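PDB 2E7Z: acetylene hydratase Ahy from Pelobacter acetylenicus, which hydrates acetylene to acetaldehyde without net redox chemistry, using a tungsten-bis(molybdopterin guanine dinucleotide) cofactor and a [4Fe-4S] cluster. Local coordinates for residues Lys64-Gly67 with Gln73-Glu76; Ser79-Leu84 with Ala499-Leu504; Gly140-Val145 with Gly151-Ala156. One frame throughout, in Å; residues are numbered along the deposited sequence. Where two conformers were deposited one is given.

Contact 1. Residues Lys64-Gly67 with Gln73-Glu76; sequences KNVG and QRWE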
ATOM      1  N   LYS A  64     -15.814  19.285  16.409  1.00 10.55           N
ATOM      2  CA  LYS A  64     -15.344  20.504  15.801  1.00 10.31           C
ATOM      3  C   LYS A  64     -14.227  21.100  16.641  1.00 10.60           C
ATOM      4  O   LYS A  64     -14.320  21.185  17.877  1.00 10.70           O
ATOM      5  CB  LYS A  64     -16.499  21.503  15.719  1.00 11.63           C
ATOM      6  CG  LYS A  64     -16.097  22.853  15.191  1.00 11.20           C
ATOM      7  CD  LYS A  64     -17.263  23.795  15.030  1.00 15.19           C
ATOM      8  CE  LYS A  64     -16.772  25.120  14.500  1.00 16.55           C
ATOM      9  NZ  LYS A  64     -17.891  26.062  14.281  1.00 19.12           N
ATOM     10  N   ASN A  65     -13.156  21.516  16.001  1.00 10.22           N
ATOM     11  CA  ASN A  65     -12.117  22.202  16.727  1.00 10.69           C
ATOM     12  C   ASN A  65     -12.558  23.628  16.986  1.00 10.97           C
ATOM     13  O   ASN A  65     -12.898  24.372  16.056  1.00 11.42           O
ATOM     14  CB  ASN A  65     -10.812  22.171  15.933  1.00 10.99           C
ATOM     15  CG  ASN A  65      -9.662  22.594  16.768  1.00 11.23           C
ATOM     16  OD1 ASN A  65      -9.564  23.766  17.148  1.00 12.62           O
ATOM     17  ND2 ASN A  65      -8.805  21.638  17.128  1.00 12.31           N
ATOM     18  N   VAL A  66     -12.594  23.988  18.268  1.00 11.48           N
ATOM     19  CA  VAL A  66     -12.996  25.328  18.674  1.00 12.65           C
ATOM     20  C   VAL A  66     -11.842  26.076  19.316  1.00 13.97           C
ATOM     21  O   VAL A  66     -12.049  27.001  20.102  1.00 16.06           O
ATOM     22  CB  VAL A  66     -14.274  25.286  19.588  1.00 12.62           C
ATOM     23  CG1 VAL A  66     -15.475  24.815  18.741  1.00 13.95           C
ATOM     24  CG2 VAL A  66     -14.049  24.404  20.815  1.00 13.70           C
ATOM     25  N   GLY A  67     -10.626  25.643  19.014  1.00 14.02           N
ATOM     26  CA  GLY A  67      -9.427  26.370  19.432  1.00 14.64           C
ATOM     27  C   GLY A  67      -9.169  27.540  18.498  1.00 14.36           C
ATOM     28  O   GLY A  67      -9.921  27.780  17.535  1.00 16.05           O
ATOM     29  N   GLN A  73      -5.780  21.341  21.113  1.00 12.73           N
ATOM     30  CA  GLN A  73      -6.737  20.289  21.428  1.00 12.46           C
ATOM     31  C   GLN A  73      -7.932  20.848  22.200  1.00 13.18           C
ATOM     32  O   GLN A  73      -8.062  20.658  23.424  1.00 16.14           O
ATOM     33  CB  GLN A  73      -6.047  19.147  22.181  1.00 12.09           C
ATOM     34  CG  GLN A  73      -4.913  18.535  21.336  1.00 12.47           C
ATOM     35  CD  GLN A  73      -5.399  18.062  19.967  1.00 11.91           C
ATOM     36  OE1 GLN A  73      -6.197  17.125  19.886  1.00 12.19           O
ATOM     37  NE2 GLN A  73      -4.944  18.720  18.889  1.00 11.94           N
ATOM     38  N   ARG A  74      -8.765  21.595  21.482  1.00 13.06           N
ATOM     39  CA  ARG A  74      -9.968  22.168  22.083  1.00 12.70           C
ATOM     40  C   ARG A  74     -11.113  21.773  21.172  1.00 12.57           C
ATOM     41  O   ARG A  74     -11.252  22.309  20.069  1.00 12.59           O
ATOM     42  CB  ARG A  74      -9.877  23.684  22.183  1.00 13.48           C
ATOM     43  CG  ARG A  74     -10.731  24.235  23.322  1.00 16.32           C
ATOM     44  CD  ARG A  74     -10.581  25.730  23.370  1.00 18.73           C
ATOM     45  NE  ARG A  74     -11.480  26.258  24.393  1.00 20.67           N
ATOM     46  CZ  ARG A  74     -12.641  26.873  24.164  1.00 21.54           C
ATOM     47  NH1 ARG A  74     -13.070  27.089  22.925  1.00 21.92           N
ATOM     48  NH2 ARG A  74     -13.377  27.299  25.192  1.00 21.65           N
ATOM     49  N   TRP A  75     -11.877  20.786  21.620  1.00 12.59           N
ATOM     50  CA  TRP A  75     -12.854  20.095  20.775  1.00 12.22           C
ATOM     51  C   TRP A  75     -14.253  20.215  21.374  1.00 12.07           C
ATOM     52  O   TRP A  75     -14.401  20.179  22.616  1.00 13.56           O
ATOM     53  CB  TRP A  75     -12.467  18.618  20.689  1.00 11.99           C
ATOM     54  CG  TRP A  75     -11.156  18.372  20.010  1.00 12.55           C
ATOM     55  CD1 TRP A  75      -9.962  18.085  20.586  1.00 10.85           C
ATOM     56  CD2 TRP A  75     -10.915  18.428  18.595  1.00 11.37           C
ATOM     57  NE1 TRP A  75      -8.984  17.938  19.616  1.00 12.55           N
ATOM     58  CE2 TRP A  75      -9.542  18.148  18.381  1.00 12.31           C
ATOM     59  CE3 TRP A  75     -11.729  18.679  17.484  1.00 10.84           C
ATOM     60  CZ2 TRP A  75      -8.967  18.091  17.081  1.00 11.62           C
ATOM     61  CZ3 TRP A  75     -11.144  18.635  16.187  1.00 10.55           C
ATOM     62  CH2 TRP A  75      -9.793  18.355  16.025  1.00 10.62           C
ATOM     63  N   GLU A  76     -15.255  20.389  20.507  1.00 11.89           N
ATOM     64  CA  GLU A  76     -16.655  20.343  20.953  1.00 12.03           C
ATOM     65  C   GLU A  76     -17.465  19.435  20.054  1.00 11.84           C
ATOM     66  O   GLU A  76     -17.387  19.527  18.812  1.00 12.29           O
ATOM     67  CB  GLU A  76     -17.273  21.738  20.973  1.00 12.41           C
ATOM     68  CG  GLU A  76     -18.680  21.746  21.539  1.00 12.77           C
ATOM     69  CD  GLU A  76     -19.244  23.137  21.743  1.00 16.75           C
ATOM     70  OE1 GLU A  76     -18.635  23.943  22.491  1.00 14.63           O
ATOM     71  OE2 GLU A  76     -20.327  23.401  21.192  1.00 18.04           O
TER
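Asn-65 sets its CG anti to the backbone N (chi1 -167°), while Trp-75 turns its CG anti to the carbonyl carbon (chi1 -64°); these two torsions bring the amide over the indole on one face of a beta hairpin. Asn-65 ND2 lies above the six-membered part of the ring, 3.6 Å from Trp-75 CZ2 and offset toward the rim, with amide and ring planes 75° apart. Asn-65 CB adds an aliphatic contact to Trp-75 CZ3 at 3.6 Å. The same amide works at both ends: ND2 donates to the backbone O of Glu-72, and OD1 accepts from Gly-67 N at 2.9 Å, closing an Asx turn where the chain leaves the strand. In its own plane the indole donates from NE1 to Gln-73 OE1 (2.9 Å), which helps fix its rotation.

The backbones pair antiparallel. Lys-64 and Glu-76 form a hydrogen-bonded pair, Lys-64 N reaching Glu-76 O and Glu-76 N reaching Lys-64 O, each at 2.9 Å; Asn-65 and Trp-75 are the non-hydrogen-bonded pair next to it. Beyond the strand ends Val-66 N still donates to Arg-74 O at 2.8 Å. The extended Arg-74 chain crosses Val-66 at about a right angle and returns the bond through NH1 to Val-66 O (3.0 Å), which lies in the guanidinium plane although NH1 stands above the carbonyl plane. Val-66 CG2 packs beside that NH1.

Strand 75-77 is one of the two edge strands, within the chain, of a seven-stranded mixed sheet, and strand 63-65 joins it to strand 452-455, whose Val-453 touches Trp-75. From the other face Lys-64 NZ forms a salt bridge with Glu-86 of helix 80-98.

Contact 2. Residues Ser79-Leu84 with Ala499-Leu504; sequences SWDQAL and AVRMGL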
ATOM      1  N   SER A  79     -23.236  17.967  15.576  1.00 12.80           N
ATOM      2  CA  SER A  79     -24.024  16.998  14.812  1.00 12.30           C
ATOM      3  C   SER A  79     -23.361  16.738  13.476  1.00 12.35           C
ATOM      4  O   SER A  79     -22.614  17.579  12.995  1.00 12.59           O
ATOM      5  CB  SER A  79     -25.436  17.549  14.554  1.00 12.18           C
ATOM      6  OG  SER A  79     -25.406  18.732  13.760  1.00 15.44           O
ATOM      7  N   TRP A  80     -23.650  15.587  12.869  1.00 12.02           N
ATOM      8  CA  TRP A  80     -23.256  15.368  11.459  1.00 11.70           C
ATOM      9  C   TRP A  80     -23.798  16.476  10.543  1.00 12.55           C
ATOM     10  O   TRP A  80     -23.095  16.995   9.684  1.00 11.61           O
ATOM     11  CB  TRP A  80     -23.752  14.010  10.973  1.00 11.29           C
ATOM     12  CG  TRP A  80     -22.803  12.894  11.250  1.00 10.46           C
ATOM     13  CD1 TRP A  80     -22.807  12.061  12.339  1.00 11.00           C
ATOM     14  CD2 TRP A  80     -21.668  12.518  10.451  1.00 10.36           C
ATOM     15  NE1 TRP A  80     -21.742  11.160  12.245  1.00 11.73           N
ATOM     16  CE2 TRP A  80     -21.038  11.426  11.095  1.00  9.67           C
ATOM     17  CE3 TRP A  80     -21.141  12.986   9.250  1.00 10.17           C
ATOM     18  CZ2 TRP A  80     -19.923  10.785  10.563  1.00 10.28           C
ATOM     19  CZ3 TRP A  80     -20.008  12.341   8.715  1.00 11.15           C
ATOM     20  CH2 TRP A  80     -19.420  11.262   9.369  1.00  9.42           C
ATOM     21  N   ASP A  81     -25.065  16.849  10.757  1.00 13.04           N
ATOM     22  CA  ASP A  81     -25.698  17.837   9.907  1.00 14.90           C
ATOM     23  C   ASP A  81     -24.951  19.181   9.953  1.00 13.73           C
ATOM     24  O   ASP A  81     -24.680  19.795   8.909  1.00 14.28           O
ATOM     25  CB  ASP A  81     -27.170  18.015  10.349  1.00 15.95           C
ATOM     26  CG  ASP A  81     -27.976  18.912   9.418  1.00 21.58           C
ATOM     27  OD1 ASP A  81     -27.996  18.626   8.204  1.00 29.41           O
ATOM     28  OD2 ASP A  81     -28.617  19.886   9.905  1.00 29.00           O
ATOM     29  N   GLN A  82     -24.618  19.633  11.168  1.00 13.99           N
ATOM     30  CA  GLN A  82     -23.918  20.896  11.315  1.00 13.66           C
ATOM     31  C   GLN A  82     -22.477  20.804  10.801  1.00 13.64           C
ATOM     32  O   GLN A  82     -21.986  21.721  10.130  1.00 13.85           O
ATOM     33  CB  GLN A  82     -23.940  21.378  12.757  1.00 15.30           C
ATOM     34  CG  GLN A  82     -23.364  22.779  12.917  1.00 16.62           C
ATOM     35  CD  GLN A  82     -24.211  23.871  12.240  1.00 21.98           C
ATOM     36  OE1 GLN A  82     -25.420  23.713  12.019  1.00 25.22           O
ATOM     37  NE2 GLN A  82     -23.574  24.996  11.933  1.00 25.11           N
ATOM     38  N   ALA A  83     -21.810  19.685  11.098  1.00 12.96           N
ATOM     39  CA  ALA A  83     -20.448  19.487  10.597  1.00 12.69           C
ATOM     40  C   ALA A  83     -20.422  19.547   9.081  1.00 11.81           C
ATOM     41  O   ALA A  83     -19.609  20.243   8.518  1.00 11.56           O
ATOM     42  CB  ALA A  83     -19.884  18.149  11.083  1.00 12.37           C
ATOM     43  N   LEU A  84     -21.351  18.851   8.439  1.00 11.73           N
ATOM     44  CA  LEU A  84     -21.394  18.820   6.987  1.00 12.19           C
ATOM     45  C   LEU A  84     -21.743  20.200   6.415  1.00 11.63           C
ATOM     46  O   LEU A  84     -21.190  20.607   5.393  1.00 11.48           O
ATOM     47  CB  LEU A  84     -22.397  17.760   6.534  1.00 12.39           C
ATOM     48  CG  LEU A  84     -22.012  16.307   6.821  1.00 15.86           C
ATOM     49  CD1 LEU A  84     -23.273  15.453   7.044  1.00 19.17           C
ATOM     50  CD2 LEU A  84     -21.174  15.770   5.703  1.00 17.60           C
ATOM     51  N   ALA A 499     -21.654  15.882  -1.127  1.00 10.06           N
ATOM     52  CA  ALA A 499     -21.994  16.068  -2.539  1.00 10.54           C
ATOM     53  C   ALA A 499     -23.293  16.836  -2.682  1.00 11.52           C
ATOM     54  O   ALA A 499     -23.387  17.751  -3.496  1.00 11.37           O
ATOM     55  CB  ALA A 499     -22.107  14.729  -3.206  1.00 10.83           C
ATOM     56  N   VAL A 500     -24.307  16.477  -1.902  1.00 11.36           N
ATOM     57  CA  VAL A 500     -25.581  17.194  -1.972  1.00 12.66           C
ATOM     58  C   VAL A 500     -25.386  18.683  -1.674  1.00 12.53           C
ATOM     59  O   VAL A 500     -25.868  19.546  -2.422  1.00 12.46           O
ATOM     60  CB  VAL A 500     -26.634  16.547  -1.047  1.00 12.52           C
ATOM     61  CG1 VAL A 500     -27.882  17.430  -0.918  1.00 14.84           C
ATOM     62  CG2 VAL A 500     -26.999  15.132  -1.541  1.00 13.20           C
ATOM     63  N   ARG A 501     -24.626  18.988  -0.628  1.00 11.65           N
ATOM     64  CA  ARG A 501     -24.387  20.385  -0.249  1.00 11.81           C
ATOM     65  C   ARG A 501     -23.550  21.155  -1.251  1.00 12.50           C
ATOM     66  O   ARG A 501     -23.629  22.376  -1.315  1.00 13.42           O
ATOM     67  CB  ARG A 501     -23.761  20.465   1.143  1.00 11.59           C
ATOM     68  CG  ARG A 501     -24.700  20.010   2.259  1.00 11.53           C
ATOM     69  CD  ARG A 501     -23.913  19.738   3.539  1.00 11.31           C
ATOM     70  NE  ARG A 501     -24.750  19.544   4.718  1.00 11.57           N
ATOM     71  CZ  ARG A 501     -25.406  18.420   5.005  1.00 11.04           C
ATOM     72  NH1 ARG A 501     -25.337  17.350   4.191  1.00 12.79           N
ATOM     73  NH2 ARG A 501     -26.123  18.365   6.114  1.00 14.66           N
ATOM     74  N   MET A 502     -22.746  20.442  -2.020  1.00 12.71           N
ATOM     75  CA  MET A 502     -21.923  21.052  -3.064  1.00 13.01           C
ATOM     76  C   MET A 502     -22.667  21.178  -4.391  1.00 13.65           C
ATOM     77  O   MET A 502     -22.074  21.593  -5.384  1.00 15.33           O
ATOM     78  CB  MET A 502     -20.609  20.252  -3.256  1.00 11.97           C
ATOM     79  CG  MET A 502     -19.725  20.188  -1.971  1.00 12.05           C
ATOM     80  SD  MET A 502     -19.284  21.805  -1.264  1.00 13.48           S
ATOM     81  CE  MET A 502     -18.083  22.402  -2.493  1.00 13.91           C
ATOM     82  N   GLY A 503     -23.941  20.784  -4.410  1.00 13.52           N
ATOM     83  CA  GLY A 503     -24.803  20.935  -5.589  1.00 13.84           C
ATOM     84  C   GLY A 503     -24.819  19.761  -6.563  1.00 13.72           C
ATOM     85  O   GLY A 503     -25.269  19.888  -7.712  1.00 15.86           O
ATOM     86  N   LEU A 504     -24.318  18.613  -6.107  1.00 13.06           N
ATOM     87  CA  LEU A 504     -24.112  17.457  -6.959  1.00 11.67           C
ATOM     88  C   LEU A 504     -25.112  16.306  -6.737  1.00 12.11           C
ATOM     89  O   LEU A 504     -24.859  15.181  -7.184  1.00 11.44           O
ATOM     90  CB  LEU A 504     -22.684  16.931  -6.766  1.00 12.05           C
ATOM     91  CG  LEU A 504     -21.562  17.937  -7.017  1.00 12.67           C
ATOM     92  CD1 LEU A 504     -20.257  17.318  -6.582  1.00 13.08           C
ATOM     93  CD2 LEU A 504     -21.512  18.349  -8.508  1.00 15.27           C
TER
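Leu-84 and Asp-81 meet a single side chain, Arg-501, at the end of helix 491-501. The tight part is apolar against flat: Leu-84 CB sits over the centre of one guanidinium face, 3.4 Å from Arg-501 CZ, and the two side chains cross at about a right angle. Leu-84 CD1 extends the cover more loosely, 4.0 Å from Arg-501 NH1. Before the planar group begins, Arg-501 CD already rests on the backbone, 3.4 Å from Leu-84 O.

The looser part faces solvent. Asp-81, whose CG is anti to its amide nitrogen (chi1 -173°), brings OD1 to the guanidinium edge and makes a salt bridge with Arg-501 NH2 at 2.8 Å. The carboxylate and guanidinium planes stand 68° apart, so this is a one-oxygen bridge and not a coplanar, two-pronged pairing. Solvent reaches this aspartate, whereas Leu-84 is buried.

Arg-501 can span the gap because its chain is extended from CG to NE; the nearest CA atoms, those of Leu-84 and Arg-501, are 8.0 Å apart. Its remaining nitrogens have partners too: NE forms a salt bridge with Asp-85 and NH1 one with Glu-497. Three carboxylates thus surround one guanidinium, which would be expected to stabilise its positive charge and to hold the plane flat against Leu-84.

Both segments are helix ends. Ser-79 is the N-cap of helix 80-98, its OG accepting from Gln-82 N at 2.9 Å, and Gly-503, with positive phi, closes helix 491-501 in a Schellman motif. The arrangement is an arginine-centred salt-bridge network: the bridges to Asp-81 and Asp-85 tie the first two turns of helix 80-98 to the last turn of helix 491-501, while that to Glu-497 stays within the latter helix.

Contact 3. Residues Gly140-Val145 with Gly151-Ala156; sequences GNTAGV and GSYSFA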
ATOM      1  N   GLY A 140      -0.248   0.425  -5.156  1.00 10.83           N
ATOM      2  CA  GLY A 140      -0.693   1.410  -6.163  1.00 10.07           C
ATOM      3  C   GLY A 140       0.375   1.758  -7.195  1.00 10.64           C
ATOM      4  O   GLY A 140       0.114   1.754  -8.401  1.00 10.93           O
ATOM      5  N   ASN A 141       1.589   2.040  -6.716  1.00 10.68           N
ATOM      6  CA  ASN A 141       2.715   2.225  -7.639  1.00 10.09           C
ATOM      7  C   ASN A 141       2.947   0.942  -8.449  1.00 10.47           C
ATOM      8  O   ASN A 141       3.154   0.994  -9.680  1.00 11.24           O
ATOM      9  CB  ASN A 141       3.973   2.593  -6.840  1.00 11.47           C
ATOM     10  CG  ASN A 141       4.429   1.470  -5.968  1.00 12.12           C
ATOM     11  OD1 ASN A 141       3.728   1.093  -5.032  1.00 11.41           O
ATOM     12  ND2 ASN A 141       5.573   0.859  -6.313  1.00 12.68           N
ATOM     13  N   THR A 142       2.891  -0.201  -7.771  1.00 10.36           N
ATOM     14  CA  THR A 142       3.204  -1.477  -8.431  1.00 11.39           C
ATOM     15  C   THR A 142       2.259  -1.689  -9.586  1.00 11.62           C
ATOM     16  O   THR A 142       2.655  -2.123 -10.657  1.00 12.41           O
ATOM     17  CB  THR A 142       3.022  -2.662  -7.456  1.00 11.57           C
ATOM     18  OG1 THR A 142       3.301  -2.266  -6.105  1.00 11.65           O
ATOM     19  CG2 THR A 142       3.921  -3.823  -7.873  1.00 13.27           C
ATOM     20  N   ALA A 143       0.983  -1.400  -9.378  1.00 11.16           N
ATOM     21  CA  ALA A 143       0.011  -1.551 -10.443  1.00 11.57           C
ATOM     22  C   ALA A 143       0.358  -0.687 -11.654  1.00 11.27           C
ATOM     23  O   ALA A 143       0.212  -1.142 -12.780  1.00 12.35           O
ATOM     24  CB  ALA A 143      -1.414  -1.255  -9.930  1.00 11.38           C
ATOM     25  N   GLY A 144       0.843   0.538 -11.437  1.00 11.09           N
ATOM     26  CA  GLY A 144       1.295   1.368 -12.571  1.00 12.07           C
ATOM     27  C   GLY A 144       2.400   0.699 -13.387  1.00 11.59           C
ATOM     28  O   GLY A 144       2.361   0.687 -14.625  1.00 13.08           O
ATOM     29  N   VAL A 145       3.386   0.141 -12.688  1.00 12.64           N
ATOM     30  CA  VAL A 145       4.500  -0.535 -13.353  1.00 13.13           C
ATOM     31  C   VAL A 145       4.005  -1.787 -14.091  1.00 13.58           C
ATOM     32  O   VAL A 145       4.388  -2.047 -15.234  1.00 14.46           O
ATOM     33  CB  VAL A 145       5.643  -0.871 -12.394  1.00 13.58           C
ATOM     34  CG1 VAL A 145       6.769  -1.587 -13.152  1.00 14.89           C
ATOM     35  CG2 VAL A 145       6.213   0.397 -11.749  1.00 13.13           C
ATOM     36  N   GLY A 151      -0.298  -4.323 -18.828  1.00 14.15           N
ATOM     37  CA  GLY A 151      -1.653  -3.794 -18.908  1.00 14.05           C
ATOM     38  C   GLY A 151      -2.560  -3.897 -17.688  1.00 14.02           C
ATOM     39  O   GLY A 151      -3.653  -3.328 -17.676  1.00 14.49           O
ATOM     40  N   SER A 152      -2.110  -4.645 -16.692  1.00 13.28           N
ATOM     41  CA  SER A 152      -2.920  -4.956 -15.516  1.00 13.28           C
ATOM     42  C   SER A 152      -2.042  -5.605 -14.463  1.00 13.49           C
ATOM     43  O   SER A 152      -1.141  -6.401 -14.794  1.00 13.71           O
ATOM     44  CB  SER A 152      -4.026  -5.932 -15.920  1.00 13.78           C
ATOM     45  OG  SER A 152      -4.946  -6.121 -14.863  1.00 14.78           O
ATOM     46  N   TYR A 153      -2.319  -5.280 -13.202  1.00 13.20           N
ATOM     47  CA  TYR A 153      -1.615  -5.811 -12.047  1.00 12.59           C
ATOM     48  C   TYR A 153      -1.856  -7.314 -11.907  1.00 12.65           C
ATOM     49  O   TYR A 153      -2.991  -7.781 -12.061  1.00 13.07           O
ATOM     50  CB  TYR A 153      -2.060  -5.021 -10.809  1.00 12.01           C
ATOM     51  CG  TYR A 153      -1.509  -5.466  -9.484  1.00 11.40           C
ATOM     52  CD1 TYR A 153      -0.190  -5.173  -9.095  1.00 11.13           C
ATOM     53  CD2 TYR A 153      -2.319  -6.168  -8.588  1.00 10.30           C
ATOM     54  CE1 TYR A 153       0.278  -5.580  -7.835  1.00 11.52           C
ATOM     55  CE2 TYR A 153      -1.861  -6.578  -7.349  1.00 11.75           C
ATOM     56  CZ  TYR A 153      -0.570  -6.286  -6.964  1.00 12.44           C
ATOM     57  OH  TYR A 153      -0.153  -6.699  -5.726  1.00 14.73           O
ATOM     58  N   SER A 154      -0.788  -8.078 -11.661  1.00 13.43           N
ATOM     59  CA  SER A 154      -0.907  -9.533 -11.627  1.00 13.68           C
ATOM     60  C   SER A 154      -1.034 -10.060 -10.203  1.00 14.00           C
ATOM     61  O   SER A 154      -0.685  -9.363  -9.221  1.00 13.92           O
ATOM     62  CB  SER A 154       0.255 -10.217 -12.371  1.00 14.48           C
ATOM     63  OG  SER A 154       1.469 -10.146 -11.642  1.00 15.81           O
ATOM     64  N   PHE A 155      -1.542 -11.295 -10.125  1.00 13.98           N
ATOM     65  CA  PHE A 155      -1.795 -11.999  -8.882  1.00 13.95           C
ATOM     66  C   PHE A 155      -1.178 -13.385  -8.948  1.00 14.15           C
ATOM     67  O   PHE A 155      -1.512 -14.172  -9.837  1.00 15.14           O
ATOM     68  CB  PHE A 155      -3.303 -12.117  -8.634  1.00 13.75           C
ATOM     69  CG  PHE A 155      -3.973 -10.786  -8.508  1.00 13.13           C
ATOM     70  CD1 PHE A 155      -4.132 -10.202  -7.256  1.00 13.64           C
ATOM     71  CD2 PHE A 155      -4.410 -10.098  -9.635  1.00 14.19           C
ATOM     72  CE1 PHE A 155      -4.726  -8.936  -7.130  1.00 12.92           C
ATOM     73  CE2 PHE A 155      -4.998  -8.840  -9.523  1.00 13.55           C
ATOM     74  CZ  PHE A 155      -5.147  -8.260  -8.266  1.00 14.11           C
ATOM     75  N   ALA A 156      -0.345 -13.709  -7.963  0.50 14.25           N
ATOM     76  CA  ALA A 156       0.302 -15.025  -7.874  0.50 14.59           C
ATOM     77  C   ALA A 156      -0.540 -16.090  -7.141  0.50 14.16           C
ATOM     78  O   ALA A 156      -1.165 -15.815  -6.115  0.50 14.13           O
ATOM     79  CB  ALA A 156       1.670 -14.886  -7.235  0.50 14.82           C
TER
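This is a buried apolar contact in which Tyr-153, just ahead of strand 154-156, leans on the helix 140-150 that precedes it in the chain. Tyr-153 CB meets the methyl of Ala-143, CB to CB, at 3.9 Å. Farther out, Tyr-153 CD1 lies 3.9 Å from Ala-143 CA, and CE1 comes within 4.0 Å of both CB and CG2 of Thr-142. The CD1-CE1 bond thus runs along the helix from the backbone of Ala-143 to the branch of Thr-142. With chi1 of 176°, the tyrosine CG swings anti to the backbone N, which lays the ring beside the helix; the closest CA atoms, of Ala-143 and Tyr-153, are only 4.8 Å apart.

Gly-151, with positive phi, follows the last helical residue, and there the chain turns back, so that Tyr-153 packs on the helix before strand 154-156 pairs antiparallel with strand 322-324. Cys-138, which binds the tungsten, lies just before this helix, and the Thr-142 side chain is about 9 Å from the metal at the nearest atoms. The hydroxyl of Thr-142 is hydrogen-bonded to Asp-295, while its CB and CG2 meet the ring.

His-146, on the next turn of the helix, also meets the Tyr-153 ring, with planes at about 35°, and Trp-290 touches both Tyr-153 and Thr-142. An alanine in place of Tyr-153 would keep the CB contact with Ala-143 but would probably open a gap beside Thr-142 and leave His-146 without its ring neighbour.

Contact 1 lies at the surface, contact 2 is partly buried, and contact 3 is fully buried nearer the centre of the chain. Contacts 1 and 2 adjoin in sequence: strand 75-77 is followed directly by helix 80-98, and their centres are about 20 Å apart on the same side of the chain's centre. Contact 3 shares no element with them, its centre lying about 42 Å and 36 Å from theirs, and it is nested in the long loop that contact 2 closes. Chemistry follows place: backbone hydrogen bonds at the sheet edge in contact 1, a charged network between distant helix ends in contact 2, and purely apolar touching in contact 3.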